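Local coordinates for spectinomycin phosphotransferase (Legionella pneumophila, PDB 3I1A), which is an aminoglycoside phosphotransferase with a protein-kinase-like fold, an antibiotic resistance factor that probably inactivates spectinomycin by transferring a phosphate group from a nucleotide, at residues A[141-146]-A[234-239]; A[149-154]-A[284-289]; A[58-63]-A[94-99]; A[279-284]-A[323-328]. All coordinates share one frame; numbering follows the deposited sequence.

How the interactions relate
Along the chain interaction 3 closes before the others open, in the N-terminal part, where helix 61-71 lies against strand 95-101 of the antiparallel sheet that carries nucleotide-binding residues. Interaction 1 joins strands 142-143 and 235-237, its centre about 22 Å from that of interaction 3; Ile61 packs on Leu141 and Pro234. The segments of interactions 1 and 2 alternate, as do those of 2 and 4, while 1 closes before 4 opens. Interactions 2 and 4 share Arg284 and helix 274-297, centres about 12 Å apart. Interaction 1 reaches interaction 4 through Glu144 and Tyr280, and interaction 2 through Tyr146 and Arg151. The small mixed sheet thus touches helix 61-71 and the helical part beyond.

Interaction 1 (A[141-146]-A[234-239]); sequences LRKEIY and PMLAPK
The guanidinium of Arg142 carries Met235 CB over one face, 3.8 Å above its plane and shifted toward the rim, while Pro234 O approaches NE obliquely. The ring of Tyr146 has Glu144 CG against one face, and its OH meets Pro238 tip to tip, 3.4 Å from CG. Arg142 CG stands between the backbone N and the carbonyl carbon (chi1 59°), where it packs on Met235 CB; Met235 SD then runs by NH1 and NH2. The bond from Arg142 NE to Pro234 O is weak, bent to 125°, and NH2 also bonds Glu233 O. A water joins Arg142 N to Pro234 O.

The backbones pair as parallel strands. Leu236 N gives a nearly straight bond of 3.0 Å to Arg142 O, and Glu144 N a more bent one of 3.1 Å to Leu236 O, so Leu236 is gripped through both its N-H and its C=O. Leu141 crosses Leu236 at about a right angle, CD1 lying 3.7 Å from CG, and its other methyl, CD2, rests on Pro234 CG. Met235 CE ends beside Glu144 N and CA.

Strand 235-237 is the middle strand of a small mixed sheet, with 207-209 on its far side, and it follows soon after Asp230, which binds magnesium in another structure of this protein. Glu144 OE2 accepts Tyr146 N through its anti lone pair while OE1 bonds Tyr280 OH. With both oxygens engaged, the carboxylate is probably held in a fixed orientation, its negative charge stabilised by a backbone N-H and a tyrosine hydroxyl.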
# COMPACT_ATOMS: atom_id res chain seq x y z
N LEU A 141 -1.21 6.02 -15.27
CA LEU A 141 -0.65 6.12 -13.92
C LEU A 141 -0.77 7.51 -13.33
O LEU A 141 -0.59 8.51 -14.02
CB LEU A 141 0.84 5.72 -13.95
CG LEU A 141 1.07 4.22 -14.12
CD1 LEU A 141 2.52 3.97 -14.55
CD2 LEU A 141 0.72 3.52 -12.80
N ARG A 142 -1.09 7.58 -12.04
CA ARG A 142 -1.16 8.85 -11.37
C ARG A 142 0.29 9.32 -11.23
O ARG A 142 1.23 8.51 -11.11
CB ARG A 142 -1.82 8.69 -10.00
CG ARG A 142 -1.13 7.74 -9.07
CD ARG A 142 -2.11 7.27 -8.03
NE ARG A 142 -1.44 6.43 -7.04
CZ ARG A 142 -0.85 6.90 -5.95
NH1 ARG A 142 -0.86 8.21 -5.71
NH2 ARG A 142 -0.28 6.07 -5.09
N LYS A 143 0.47 10.64 -11.30
CA LYS A 143 1.79 11.24 -11.20
C LYS A 143 1.97 11.97 -9.88
O LYS A 143 1.02 12.55 -9.35
CB LYS A 143 1.99 12.25 -12.35
CG LYS A 143 2.82 11.77 -13.55
CD LYS A 143 2.19 10.66 -14.35
CE LYS A 143 0.96 11.14 -15.12
NZ LYS A 143 0.45 10.04 -15.96
N GLU A 144 3.18 11.94 -9.33
CA GLU A 144 3.44 12.68 -8.11
C GLU A 144 3.33 14.16 -8.47
O GLU A 144 3.99 14.63 -9.41
CB GLU A 144 4.86 12.42 -7.60
CG GLU A 144 5.26 13.20 -6.35
CD GLU A 144 4.32 12.92 -5.19
OE1 GLU A 144 4.38 11.79 -4.68
OE2 GLU A 144 3.50 13.82 -4.84
N ILE A 145 2.49 14.89 -7.74
CA ILE A 145 2.36 16.34 -7.98
C ILE A 145 2.59 17.18 -6.71
O ILE A 145 2.34 18.39 -6.71
CB ILE A 145 1.00 16.72 -8.61
CG1 ILE A 145 -0.16 16.33 -7.71
CG2 ILE A 145 0.87 16.05 -9.97
CD1 ILE A 145 -1.51 16.81 -8.27
N TYR A 146 3.07 16.53 -5.65
CA TYR A 146 3.35 17.18 -4.38
C TYR A 146 2.16 17.95 -3.84
O TYR A 146 2.29 19.06 -3.33
CB TYR A 146 4.58 18.08 -4.54
CG TYR A 146 5.81 17.28 -4.92
CD1 TYR A 146 6.49 16.54 -3.96
CD2 TYR A 146 6.25 17.19 -6.24
CE1 TYR A 146 7.56 15.72 -4.30
CE2 TYR A 146 7.34 16.36 -6.59
CZ TYR A 146 7.98 15.64 -5.60
OH TYR A 146 9.06 14.82 -5.89
N PRO A 234 -0.38 1.92 -7.90
CA PRO A 234 1.02 2.25 -8.21
C PRO A 234 1.04 3.67 -8.76
O PRO A 234 -0.02 4.27 -8.93
CB PRO A 234 1.40 1.20 -9.25
CG PRO A 234 0.10 0.95 -9.99
CD PRO A 234 -0.92 0.93 -8.84
N MET A 235 2.22 4.20 -9.08
CA MET A 235 2.31 5.58 -9.58
C MET A 235 3.67 5.87 -10.21
O MET A 235 4.57 5.03 -10.14
CB MET A 235 2.10 6.57 -8.43
CG MET A 235 3.28 6.66 -7.46
SD MET A 235 3.04 7.75 -6.02
CE MET A 235 2.72 9.33 -6.83
N LEU A 236 3.81 7.03 -10.84
CA LEU A 236 5.09 7.44 -11.39
C LEU A 236 5.54 8.53 -10.44
O LEU A 236 4.83 9.50 -10.20
CB LEU A 236 4.96 8.00 -12.81
CG LEU A 236 4.62 6.94 -13.85
CD1 LEU A 236 4.30 7.55 -15.19
CD2 LEU A 236 5.81 6.02 -13.97
N ALA A 237 6.74 8.37 -9.86
CA ALA A 237 7.22 9.34 -8.91
C ALA A 237 8.71 9.07 -8.73
O ALA A 237 9.23 8.10 -9.28
CB ALA A 237 6.47 9.12 -7.58
N PRO A 238 9.41 9.95 -8.00
CA PRO A 238 10.84 9.75 -7.75
C PRO A 238 10.96 8.43 -6.98
O PRO A 238 10.08 8.10 -6.19
CB PRO A 238 11.19 10.93 -6.84
CG PRO A 238 10.26 12.00 -7.32
CD PRO A 238 8.95 11.23 -7.46
N LYS A 239 12.06 7.71 -7.20
CA LYS A 239 12.27 6.42 -6.56
C LYS A 239 12.15 6.49 -5.04
O LYS A 239 11.83 5.49 -4.40
CB LYS A 239 13.66 5.87 -6.93
CG LYS A 239 14.86 6.71 -6.46
CD LYS A 239 16.18 6.02 -6.86
CE LYS A 239 17.41 6.73 -6.26
NZ LYS A 239 17.58 8.15 -6.70
O HOH W 1 -2.05 5.06 -10.90

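Interaction 2 (A[149-154]-A[284-289]); sequences KWREIV and RIVEDI
Helices 149-154 and 284-289 cross at 51° with their axes 8.5 Å apart at closest, and the backbones come nearest at Trp150 and Glu287, whose CA atoms are 5.4 Å apart. There the indole lies between two aliphatic chains: Lys149 CG is over the centre of one face, and Glu287 CG, in the conformer described here, one of two, lies over the opposite face. That second contact is a CH-pi interaction with the five-membered ring, CG standing 3.4 Å from the centroid and 19° off the normal, displaced toward CD1. Beyond CG the glutamate chain is extended and carries the carboxylate past the NE1 side of the indole, its plane turned 50° from the ring.

Both helices belong to the helical part of this kinase-like phosphotransferase, where the long helix 274-297 packs against 149-157, and helix 182-198 touches both through Val189 on Val154 and Leu188 on Ile289. Val286 CG1, anti to the backbone N, points into the neighbouring backbone and sits 3.7 Å from Trp150 O. The same methyl meets Val154 CG2 at 3.8 Å, and Arg151 CG, on helix 149-157, also lies beside it.

One turn further on, Val154 CG2 lies 3.5 Å from Val286 O and 3.9 Å from Ile289 CG2, so this single methyl is set among a carbonyl oxygen and two branched side chains. Arg151 sends its guanidinium away from this apolar line: NE pairs with Glu193, and NH1 with Glu283 of the long helix. In the same conformer Glu287 OE2 lies close to the like-charged Glu283 OE2.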
# COMPACT_ATOMS: atom_id res chain seq x y z
N LYS A 149 -2.92 18.97 -0.39
CA LYS A 149 -4.21 18.54 0.18
C LYS A 149 -4.18 18.15 1.65
O LYS A 149 -4.94 18.70 2.47
CB LYS A 149 -4.80 17.37 -0.61
CG LYS A 149 -6.10 16.83 0.03
CD LYS A 149 -6.79 15.77 -0.81
CE LYS A 149 -8.14 15.40 -0.18
NZ LYS A 149 -8.99 14.58 -1.09
N TRP A 150 -3.32 17.21 1.98
CA TRP A 150 -3.21 16.71 3.35
C TRP A 150 -2.60 17.71 4.30
O TRP A 150 -3.02 17.81 5.46
CB TRP A 150 -2.39 15.42 3.35
CG TRP A 150 -2.89 14.49 2.31
CD1 TRP A 150 -2.30 14.19 1.11
CD2 TRP A 150 -4.13 13.77 2.35
NE1 TRP A 150 -3.10 13.32 0.40
CE2 TRP A 150 -4.23 13.05 1.14
CE3 TRP A 150 -5.16 13.67 3.29
CZ2 TRP A 150 -5.32 12.23 0.84
CZ3 TRP A 150 -6.25 12.85 2.99
CH2 TRP A 150 -6.32 12.14 1.78
N ARG A 151 -1.61 18.46 3.84
CA ARG A 151 -1.02 19.46 4.71
C ARG A 151 -2.09 20.47 5.10
O ARG A 151 -2.14 20.92 6.23
CB ARG A 151 0.14 20.16 4.01
CG ARG A 151 1.34 19.26 3.81
CD ARG A 151 2.55 20.04 3.31
NE ARG A 151 2.43 20.43 1.91
CZ ARG A 151 2.63 19.62 0.88
NH1 ARG A 151 2.95 18.35 1.08
NH2 ARG A 151 2.56 20.11 -0.36
N GLU A 152 -2.95 20.82 4.15
CA GLU A 152 -4.01 21.79 4.42
C GLU A 152 -5.00 21.23 5.43
O GLU A 152 -5.40 21.94 6.36
CB GLU A 152 -4.75 22.16 3.12
CG GLU A 152 -3.85 22.88 2.12
CD GLU A 152 -4.57 23.24 0.82
OE1 GLU A 152 -5.42 22.45 0.35
OE2 GLU A 152 -4.27 24.31 0.26
N ILE A 153 -5.38 19.97 5.27
CA ILE A 153 -6.32 19.35 6.21
C ILE A 153 -5.77 19.35 7.62
O ILE A 153 -6.49 19.66 8.58
CB ILE A 153 -6.65 17.91 5.79
CG1 ILE A 153 -7.54 17.92 4.56
CG2 ILE A 153 -7.37 17.17 6.93
CD1 ILE A 153 -7.63 16.58 3.85
N VAL A 154 -4.49 19.03 7.80
CA VAL A 154 -3.97 19.02 9.15
C VAL A 154 -3.96 20.45 9.71
O VAL A 154 -4.18 20.65 10.90
CB VAL A 154 -2.53 18.42 9.24
CG1 VAL A 154 -2.02 18.51 10.65
CG2 VAL A 154 -2.55 16.94 8.80
N ARG A 284 4.05 11.34 4.40
CA ARG A 284 3.20 10.18 4.62
C ARG A 284 2.58 10.25 6.02
O ARG A 284 1.43 9.85 6.20
CB ARG A 284 4.00 8.88 4.50
CG ARG A 284 3.09 7.65 4.42
CD ARG A 284 3.93 6.37 4.24
NE ARG A 284 3.06 5.20 4.13
CZ ARG A 284 2.57 4.52 5.17
NH1 ARG A 284 2.88 4.89 6.41
NH2 ARG A 284 1.75 3.49 4.95
N ILE A 285 3.32 10.77 7.00
CA ILE A 285 2.77 10.90 8.36
C ILE A 285 1.68 11.97 8.37
O ILE A 285 0.63 11.81 9.00
CB ILE A 285 3.88 11.22 9.39
CG1 ILE A 285 4.91 10.09 9.39
CG2 ILE A 285 3.30 11.38 10.79
CD1 ILE A 285 6.18 10.37 10.16
N VAL A 286 1.91 13.06 7.65
CA VAL A 286 0.91 14.11 7.54
C VAL A 286 -0.39 13.56 6.98
O VAL A 286 -1.48 13.90 7.47
CB VAL A 286 1.41 15.27 6.64
CG1 VAL A 286 0.26 16.22 6.32
CG2 VAL A 286 2.54 16.00 7.33
N GLU A 287 -0.28 12.70 5.96
CA GLU A 287 -1.42 12.06 5.32
C GLU A 287 -2.22 11.24 6.34
O GLU A 287 -3.44 11.29 6.38
CB GLU A 287 -0.93 11.15 4.16
CG GLU A 287 -0.91 11.84 2.79
CD GLU A 287 0.07 11.23 1.79
OE1 GLU A 287 0.14 9.99 1.69
OE2 GLU A 287 0.76 12.01 1.09
N ASP A 288 -1.51 10.47 7.16
CA ASP A 288 -2.14 9.65 8.20
C ASP A 288 -2.72 10.52 9.34
O ASP A 288 -3.76 10.19 9.90
CB ASP A 288 -1.14 8.66 8.83
CG ASP A 288 -0.95 7.40 7.98
OD1 ASP A 288 -1.76 7.14 7.09
OD2 ASP A 288 0.02 6.66 8.25
N ILE A 289 -2.07 11.63 9.67
CA ILE A 289 -2.62 12.47 10.75
C ILE A 289 -3.95 13.02 10.25
O ILE A 289 -4.92 13.16 11.00
CB ILE A 289 -1.63 13.64 11.13
CG1 ILE A 289 -0.44 13.08 11.91
CG2 ILE A 289 -2.34 14.68 12.00
CD1 ILE A 289 0.69 14.07 12.14

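Interaction 3 (A[58-63]-A[94-99]); sequences HDEINL and HFKIIA
The start of helix 61-71 faces strand 95-101 in the N-terminal sheet of this kinase-like enzyme, and the side chain of Lys96 bridges from the strand to the turn before the helix. Its chain is extended through CE and then bent at the last torsion (chi4 66°), which places NZ 2.6 Å from His58 O. The donor comes in tilted 19° from the carbonyl plane, with a C=O...N angle of 147°. A water accepts from the ammonium and donates to Glu60 OE2, and Gly56 O offers NZ a further, weak bond. Glu60 OE2 itself remains 4.1 Å from Lys96 NZ, and the water bridges the two groups.

Strand 95-101 lies beside strand 48-55 in the antiparallel sheet, and Lys52, which contacts ADP in the nucleotide-bound enzyme, pairs with Ile98 by backbone hydrogen bonds. Glu60, at the N-cap position of the helix, has its stronger partner on that same strand: OE1 forms a salt bridge with Lys54. Its CG, meanwhile, crosses over Lys96 CE at 4.0 Å.

Deeper in, Leu63 and Ile98 reach toward each other tip to tip. Ile98 CD1 fits against both methyls of Leu63, 3.4 Å from CD1 and equally close to CD2, tighter than an ordinary van der Waals contact. The Leu63 and Lys96 side chains slide past each other in opposite directions, Leu63 CD1 lying near the aliphatic CD of the lysine. Phe89 touches Leu63, Lys96 and Ile98 alike from a neighbouring loop.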
# COMPACT_ATOMS: atom_id res chain seq x y z
N HIS A 58 -13.80 -1.31 -17.72
CA HIS A 58 -12.71 -0.36 -17.92
C HIS A 58 -11.40 -0.99 -17.42
O HIS A 58 -11.40 -1.91 -16.61
CB HIS A 58 -13.01 0.94 -17.18
CG HIS A 58 -14.25 1.63 -17.67
ND1 HIS A 58 -14.78 2.75 -17.05
CD2 HIS A 58 -15.09 1.35 -18.70
CE1 HIS A 58 -15.88 3.12 -17.67
NE2 HIS A 58 -16.09 2.29 -18.68
N ASP A 59 -10.28 -0.49 -17.92
CA ASP A 59 -8.96 -1.01 -17.55
C ASP A 59 -8.58 -0.68 -16.11
O ASP A 59 -8.52 0.48 -15.72
CB ASP A 59 -7.89 -0.44 -18.49
CG ASP A 59 -8.14 -0.79 -19.94
OD1 ASP A 59 -8.37 -1.98 -20.24
OD2 ASP A 59 -8.10 0.12 -20.80
N GLU A 60 -8.33 -1.72 -15.33
CA GLU A 60 -7.94 -1.54 -13.93
C GLU A 60 -6.42 -1.33 -13.95
O GLU A 60 -5.70 -2.13 -14.52
CB GLU A 60 -8.26 -2.80 -13.12
CG GLU A 60 -9.74 -3.10 -12.93
CD GLU A 60 -10.45 -1.99 -12.21
OE1 GLU A 60 -9.89 -1.48 -11.22
OE2 GLU A 60 -11.58 -1.61 -12.63
N ILE A 61 -5.94 -0.25 -13.34
CA ILE A 61 -4.50 -0.02 -13.37
C ILE A 61 -3.75 -1.20 -12.75
O ILE A 61 -2.68 -1.57 -13.24
CB ILE A 61 -4.13 1.32 -12.67
CG1 ILE A 61 -2.65 1.62 -12.89
CG2 ILE A 61 -4.46 1.26 -11.19
CD1 ILE A 61 -2.26 1.77 -14.33
N ASN A 62 -4.30 -1.81 -11.71
CA ASN A 62 -3.65 -2.96 -11.08
C ASN A 62 -3.34 -4.04 -12.11
O ASN A 62 -2.22 -4.53 -12.16
CB ASN A 62 -4.53 -3.55 -9.97
CG ASN A 62 -4.12 -4.95 -9.57
OD1 ASN A 62 -4.72 -5.94 -10.00
ND2 ASN A 62 -3.09 -5.06 -8.73
N LEU A 63 -4.32 -4.38 -12.94
CA LEU A 63 -4.11 -5.44 -13.92
C LEU A 63 -3.12 -5.04 -15.00
O LEU A 63 -2.34 -5.87 -15.47
CB LEU A 63 -5.45 -5.87 -14.53
CG LEU A 63 -6.40 -6.46 -13.46
CD1 LEU A 63 -7.79 -6.63 -14.04
CD2 LEU A 63 -5.86 -7.79 -12.97
N HIS A 94 -20.52 -7.48 -17.85
CA HIS A 94 -20.59 -6.36 -16.93
C HIS A 94 -19.65 -6.43 -15.74
O HIS A 94 -19.70 -5.57 -14.87
CB HIS A 94 -22.03 -6.18 -16.47
CG HIS A 94 -22.65 -7.43 -15.94
ND1 HIS A 94 -22.60 -8.62 -16.63
CD2 HIS A 94 -23.32 -7.68 -14.79
CE1 HIS A 94 -23.21 -9.56 -15.92
NE2 HIS A 94 -23.65 -9.01 -14.80
N PHE A 95 -18.80 -7.45 -15.68
CA PHE A 95 -17.85 -7.56 -14.59
C PHE A 95 -16.66 -8.40 -15.01
O PHE A 95 -16.67 -9.03 -16.08
CB PHE A 95 -18.51 -8.13 -13.32
CG PHE A 95 -18.95 -9.56 -13.43
CD1 PHE A 95 -18.11 -10.60 -13.03
CD2 PHE A 95 -20.21 -9.87 -13.93
CE1 PHE A 95 -18.52 -11.93 -13.13
CE2 PHE A 95 -20.63 -11.21 -14.04
CZ PHE A 95 -19.78 -12.23 -13.64
N LYS A 96 -15.62 -8.36 -14.19
CA LYS A 96 -14.36 -9.06 -14.42
C LYS A 96 -14.14 -10.13 -13.36
O LYS A 96 -14.56 -9.96 -12.22
CB LYS A 96 -13.20 -8.09 -14.27
CG LYS A 96 -13.03 -7.02 -15.32
CD LYS A 96 -11.74 -6.24 -15.00
CE LYS A 96 -11.52 -5.08 -15.96
NZ LYS A 96 -12.58 -4.05 -15.77
N ILE A 97 -13.46 -11.22 -13.74
CA ILE A 97 -13.09 -12.29 -12.79
C ILE A 97 -11.57 -12.27 -12.74
O ILE A 97 -10.93 -12.24 -13.78
CB ILE A 97 -13.46 -13.71 -13.31
CG1 ILE A 97 -14.97 -13.90 -13.41
CG2 ILE A 97 -12.91 -14.78 -12.34
CD1 ILE A 97 -15.37 -15.33 -13.84
N ILE A 98 -10.99 -12.28 -11.54
CA ILE A 98 -9.52 -12.34 -11.39
C ILE A 98 -9.32 -13.52 -10.48
O ILE A 98 -9.78 -13.50 -9.33
CB ILE A 98 -8.90 -11.13 -10.65
CG1 ILE A 98 -9.44 -9.81 -11.19
CG2 ILE A 98 -7.39 -11.17 -10.85
CD1 ILE A 98 -8.86 -9.40 -12.48
N ALA A 99 -8.64 -14.55 -10.97
CA ALA A 99 -8.43 -15.73 -10.15
C ALA A 99 -6.99 -15.87 -9.67
O ALA A 99 -6.05 -15.62 -10.43
CB ALA A 99 -8.84 -16.97 -10.95
O HOH W 2 -13.50 -3.69 -13.46

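Interaction 4 (A[279-284]-A[323-328]); sequences YYRHER and VEIAFA
His282 reaches over to Ala326 from helix 274-297, and its side chain can be followed outward from CB. CG lies anti to the carbonyl carbon, beside the backbone N (chi1 -73°), and the ring carried on it extends to the second helix. ND1 passes 4.0 Å from Ala326 CB, but its hydrogen bond is to Ser278 O, one turn back in its own helix. CE1 comes next and makes a close approach of 3.0 Å to Ala326 O, a carbon-to-oxygen contact. At the tip, NE2 lies 3.7 Å from Phe327 CD1, at the edge of the phenyl ring and near its plane. The two rings therefore meet rim to rim, planes 30° apart and centroids 5.9 Å apart, with neither stacked over the other.

The methyl of Ala326 sits over the centre of the imidazole face, a CH-pi contact of 3.9 Å from CB to the centroid. The same CB touches Arg281 CB at 4.1 Å, where the CA atoms of the two segments are nearest. Arg281 extends away from there, and Ile325 CG2 lies over one face of its guanidinium; NH1 bonds Thr329 OG1 and NE bonds Met244 O, which probably hold the group in place.

The segments 279-284 and 323-328 run roughly antiparallel, their directions 148° apart and axes 9.0 Å apart. The short C-terminal helix 322-329 thus packs obliquely against the long helix 274-297, while helix 182-198 joins the same cluster, Thr191 touching His282, Leu188 packing on Phe327 and Arg187 making a cation-pi contact with the phenyl ring.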
# COMPACT_ATOMS: atom_id res chain seq x y z
N TYR A 279 11.16 14.30 2.53
CA TYR A 279 9.83 14.83 2.20
C TYR A 279 8.77 13.72 2.32
O TYR A 279 7.71 13.92 2.92
CB TYR A 279 9.80 15.35 0.77
CG TYR A 279 8.38 15.60 0.28
CD1 TYR A 279 7.65 16.68 0.76
CD2 TYR A 279 7.75 14.70 -0.58
CE1 TYR A 279 6.32 16.86 0.39
CE2 TYR A 279 6.41 14.86 -0.95
CZ TYR A 279 5.71 15.95 -0.46
OH TYR A 279 4.41 16.12 -0.84
N TYR A 280 9.03 12.57 1.71
CA TYR A 280 8.05 11.50 1.76
C TYR A 280 7.79 10.97 3.16
O TYR A 280 6.65 10.70 3.50
CB TYR A 280 8.45 10.34 0.84
CG TYR A 280 8.05 10.58 -0.60
CD1 TYR A 280 6.71 10.77 -0.94
CD2 TYR A 280 9.00 10.61 -1.62
CE1 TYR A 280 6.33 10.97 -2.25
CE2 TYR A 280 8.63 10.81 -2.93
CZ TYR A 280 7.29 10.99 -3.25
OH TYR A 280 6.89 11.14 -4.56
N ARG A 281 8.83 10.82 3.98
CA ARG A 281 8.64 10.31 5.34
C ARG A 281 7.81 11.27 6.16
O ARG A 281 6.98 10.84 6.96
CB ARG A 281 9.97 10.06 6.02
CG ARG A 281 10.72 8.91 5.40
CD ARG A 281 12.01 8.65 6.14
NE ARG A 281 12.59 7.39 5.68
CZ ARG A 281 13.83 7.00 5.96
NH1 ARG A 281 14.63 7.75 6.71
NH2 ARG A 281 14.27 5.83 5.49
N HIS A 282 8.01 12.58 5.99
CA HIS A 282 7.20 13.54 6.73
C HIS A 282 5.79 13.60 6.15
O HIS A 282 4.80 13.56 6.89
CB HIS A 282 7.83 14.95 6.70
CG HIS A 282 9.05 15.10 7.57
ND1 HIS A 282 10.28 14.57 7.22
CD2 HIS A 282 9.22 15.69 8.78
CE1 HIS A 282 11.15 14.82 8.18
NE2 HIS A 282 10.53 15.50 9.14
N GLU A 283 5.68 13.66 4.83
CA GLU A 283 4.37 13.76 4.18
C GLU A 283 3.48 12.54 4.38
O GLU A 283 2.26 12.67 4.51
CB GLU A 283 4.56 14.02 2.67
CG GLU A 283 3.29 14.01 1.84
CD GLU A 283 2.27 15.08 2.18
OE1 GLU A 283 2.63 16.11 2.80
OE2 GLU A 283 1.09 14.90 1.81
N ARG A 284 4.05 11.34 4.40
CA ARG A 284 3.20 10.18 4.62
C ARG A 284 2.58 10.25 6.02
O ARG A 284 1.43 9.85 6.20
CB ARG A 284 4.00 8.88 4.50
CG ARG A 284 3.09 7.65 4.42
CD ARG A 284 3.93 6.37 4.24
NE ARG A 284 3.06 5.20 4.13
CZ ARG A 284 2.57 4.52 5.17
NH1 ARG A 284 2.88 4.89 6.41
NH2 ARG A 284 1.75 3.49 4.95
N VAL A 323 7.59 8.94 13.30
CA VAL A 323 7.91 10.33 13.55
C VAL A 323 9.37 10.54 13.92
O VAL A 323 10.03 11.41 13.34
CB VAL A 323 6.99 10.93 14.64
CG1 VAL A 323 7.45 12.36 14.97
CG2 VAL A 323 5.54 10.91 14.14
N GLU A 324 9.89 9.76 14.86
CA GLU A 324 11.27 9.93 15.29
C GLU A 324 12.25 9.67 14.15
O GLU A 324 13.28 10.34 14.04
CB GLU A 324 11.59 9.02 16.48
CG GLU A 324 10.75 9.34 17.71
CD GLU A 324 11.28 8.69 18.97
OE1 GLU A 324 11.92 7.63 18.86
OE2 GLU A 324 11.05 9.25 20.07
N ILE A 325 11.94 8.69 13.31
CA ILE A 325 12.78 8.39 12.15
C ILE A 325 12.72 9.51 11.10
O ILE A 325 13.73 9.85 10.49
CB ILE A 325 12.37 7.04 11.53
CG1 ILE A 325 12.75 5.90 12.49
CG2 ILE A 325 13.03 6.85 10.17
CD1 ILE A 325 12.23 4.56 12.07
N ALA A 326 11.54 10.09 10.90
CA ALA A 326 11.39 11.18 9.93
C ALA A 326 12.26 12.36 10.38
O ALA A 326 13.04 12.92 9.59
CB ALA A 326 9.92 11.61 9.83
N PHE A 327 12.14 12.75 11.65
CA PHE A 327 12.92 13.86 12.19
C PHE A 327 14.41 13.59 12.07
O PHE A 327 15.20 14.49 11.78
CB PHE A 327 12.57 14.11 13.66
CG PHE A 327 11.18 14.63 13.87
CD1 PHE A 327 10.38 15.02 12.80
CD2 PHE A 327 10.67 14.76 15.16
CE1 PHE A 327 9.11 15.54 13.02
CE2 PHE A 327 9.40 15.27 15.38
CZ PHE A 327 8.62 15.66 14.32
N ALA A 328 14.80 12.35 12.33
CA ALA A 328 16.20 11.98 12.23
C ALA A 328 16.69 12.07 10.77
O ALA A 328 17.89 12.20 10.52
CB ALA A 328 16.41 10.58 12.75